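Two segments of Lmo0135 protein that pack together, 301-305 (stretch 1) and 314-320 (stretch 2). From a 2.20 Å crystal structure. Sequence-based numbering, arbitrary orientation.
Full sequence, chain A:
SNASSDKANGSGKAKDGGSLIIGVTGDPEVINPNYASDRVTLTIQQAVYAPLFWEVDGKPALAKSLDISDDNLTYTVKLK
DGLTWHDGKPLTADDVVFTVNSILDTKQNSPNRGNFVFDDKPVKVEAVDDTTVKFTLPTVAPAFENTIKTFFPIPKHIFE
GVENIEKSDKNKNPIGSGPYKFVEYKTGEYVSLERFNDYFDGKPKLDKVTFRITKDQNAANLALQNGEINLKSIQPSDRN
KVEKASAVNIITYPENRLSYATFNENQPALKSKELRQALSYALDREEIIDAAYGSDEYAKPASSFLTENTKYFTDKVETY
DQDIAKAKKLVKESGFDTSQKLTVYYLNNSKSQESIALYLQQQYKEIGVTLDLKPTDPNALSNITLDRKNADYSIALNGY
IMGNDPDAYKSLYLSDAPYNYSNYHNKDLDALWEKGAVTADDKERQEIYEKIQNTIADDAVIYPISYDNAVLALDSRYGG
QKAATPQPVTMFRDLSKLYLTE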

# COMPACT_ATOMS: atom_id res chain seq x y z
N PRO A 301 -11.60 12.43 -7.04
CA PRO A 301 -10.94 13.57 -6.43
C PRO A 301 -10.62 13.39 -4.95
O PRO A 301 -11.48 13.00 -4.18
CB PRO A 301 -11.97 14.70 -6.59
CG PRO A 301 -12.82 14.28 -7.74
CD PRO A 301 -12.89 12.80 -7.67
N ALA A 302 -9.39 13.67 -4.56
CA ALA A 302 -8.99 13.57 -3.16
C ALA A 302 -9.32 14.87 -2.39
O ALA A 302 -9.67 15.91 -2.98
CB ALA A 302 -7.50 13.25 -3.05
N SER A 303 -9.19 14.78 -1.08
CA SER A 303 -9.45 15.89 -0.16
C SER A 303 -8.42 15.81 0.98
O SER A 303 -7.46 16.61 1.04
CB SER A 303 -10.91 15.84 0.34
OG SER A 303 -11.24 14.55 0.84
N SER A 304 -8.59 14.82 1.84
CA SER A 304 -7.66 14.59 2.93
C SER A 304 -6.36 13.96 2.44
O SER A 304 -6.33 13.34 1.37
CB SER A 304 -8.27 13.63 3.92
OG SER A 304 -7.32 13.30 4.91
N PHE A 305 -5.29 14.09 3.24
CA PHE A 305 -4.01 13.45 2.91
C PHE A 305 -4.08 11.92 3.18
O PHE A 305 -3.25 11.15 2.70
CB PHE A 305 -2.83 14.10 3.65
CG PHE A 305 -2.73 13.73 5.09
CD1 PHE A 305 -2.10 12.55 5.46
CD2 PHE A 305 -3.26 14.54 6.07
CE1 PHE A 305 -2.00 12.19 6.81
CE2 PHE A 305 -3.16 14.19 7.41
CZ PHE A 305 -2.53 13.01 7.77
N THR A 314 -11.67 11.95 6.91
CA THR A 314 -12.78 12.91 6.75
C THR A 314 -12.51 13.72 5.49
O THR A 314 -11.39 14.14 5.27
CB THR A 314 -13.01 13.85 7.96
OG1 THR A 314 -14.07 14.76 7.65
CG2 THR A 314 -11.78 14.67 8.29
N ASP A 315 -13.54 13.93 4.67
CA ASP A 315 -13.40 14.74 3.45
C ASP A 315 -13.75 16.20 3.70
O ASP A 315 -13.83 16.99 2.75
CB ASP A 315 -14.23 14.17 2.28
CG ASP A 315 -15.76 14.31 2.49
OD1 ASP A 315 -16.21 14.94 3.47
OD2 ASP A 315 -16.50 13.78 1.64
N LYS A 316 -13.95 16.57 4.98
CA LYS A 316 -14.30 17.93 5.35
C LYS A 316 -13.05 18.73 5.71
O LYS A 316 -12.89 19.18 6.85
CB LYS A 316 -15.27 17.90 6.53
CG LYS A 316 -16.52 17.11 6.28
CD LYS A 316 -17.40 17.10 7.51
CE LYS A 316 -18.64 16.27 7.29
NZ LYS A 316 -19.46 16.28 8.52
N VAL A 317 -12.17 18.90 4.74
CA VAL A 317 -10.95 19.68 4.92
C VAL A 317 -10.90 20.70 3.79
O VAL A 317 -11.65 20.57 2.82
CB VAL A 317 -9.66 18.80 4.91
CG1 VAL A 317 -9.63 17.87 6.10
CG2 VAL A 317 -9.52 18.00 3.62
N GLU A 318 -10.03 21.69 3.90
CA GLU A 318 -9.91 22.68 2.83
C GLU A 318 -9.35 21.98 1.58
O GLU A 318 -8.38 21.23 1.68
CB GLU A 318 -9.03 23.87 3.25
CG GLU A 318 -8.88 24.94 2.16
CD GLU A 318 -10.21 25.42 1.59
OE1 GLU A 318 -11.16 25.67 2.39
OE2 GLU A 318 -10.32 25.55 0.35
N THR A 319 -9.97 22.23 0.42
CA THR A 319 -9.55 21.61 -0.82
C THR A 319 -9.11 22.60 -1.89
O THR A 319 -8.65 22.17 -2.95
CB THR A 319 -10.63 20.64 -1.38
OG1 THR A 319 -11.91 21.28 -1.42
CG2 THR A 319 -10.73 19.45 -0.48
N TYR A 320 -9.20 23.90 -1.62
CA TYR A 320 -8.75 24.93 -2.54
C TYR A 320 -9.34 24.77 -3.92
O TYR A 320 -8.61 24.69 -4.91
CB TYR A 320 -7.22 24.92 -2.64
CG TYR A 320 -6.56 25.08 -1.30
CD1 TYR A 320 -6.39 26.33 -0.76
CD2 TYR A 320 -6.12 23.98 -0.57
CE1 TYR A 320 -5.82 26.52 0.48
CE2 TYR A 320 -5.53 24.15 0.67
CZ TYR A 320 -5.38 25.44 1.18
OH TYR A 320 -4.81 25.70 2.39
O HOH W 1 -6.52 19.30 0.89

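Two irregular segments of one chain meet without a direct hydrogen bond between them, and the surface they bury is small, 221 Å² summed over both sides. The nearest CA atoms across the stretches are those of Ser303 and Asp315, 5.5 Å apart. Stretch 2 is shaped partly by its own short-range bonds: Lys316 N donates to Thr314 OG1 (3.2 Å), and a weak bond runs from Val317 N to Asp315 O (3.2 Å), folding the chain tightly around Asp315 and Lys316. Farther along, Tyr320 N donates to Glu318 OE2 (2.8 Å), so the carboxylate of Glu318, whose CB points away from stretch 1, accepts a bond from the backbone of its own stretch.

A single water supplies the polar link. It donates one hydrogen to Ser303 O (2.9 Å from the water oxygen) and the other to Glu318 O (2.8 Å), joining two carbonyls that, both being acceptors, could not bond to each other.

Ser303 is the centre of the side-chain packing and has the largest area covered, 74 Å². Its CB points toward stretch 2, and with chi1 in the p well its OG comes within 3.3 Å of Asp315 CB, a van der Waals contact; the Asp315 carboxylate leads away. Methyl groups pack against the same serine: Thr319 CG2 lies 3.7 Å from Ser303 CB, and Val317 CG2 sits 3.6 Å from Ser303 O and 4.2 Å from Ser303 CB. Val317 CG2 also lies 3.8 Å from Ser304 N. Ser304 adds a close approach of its CB to Thr314 O (3.4 Å), while its OG is hydrogen-bonded to a residue flanking the stretches. The contact thus consists of van der Waals packing and one bridging water.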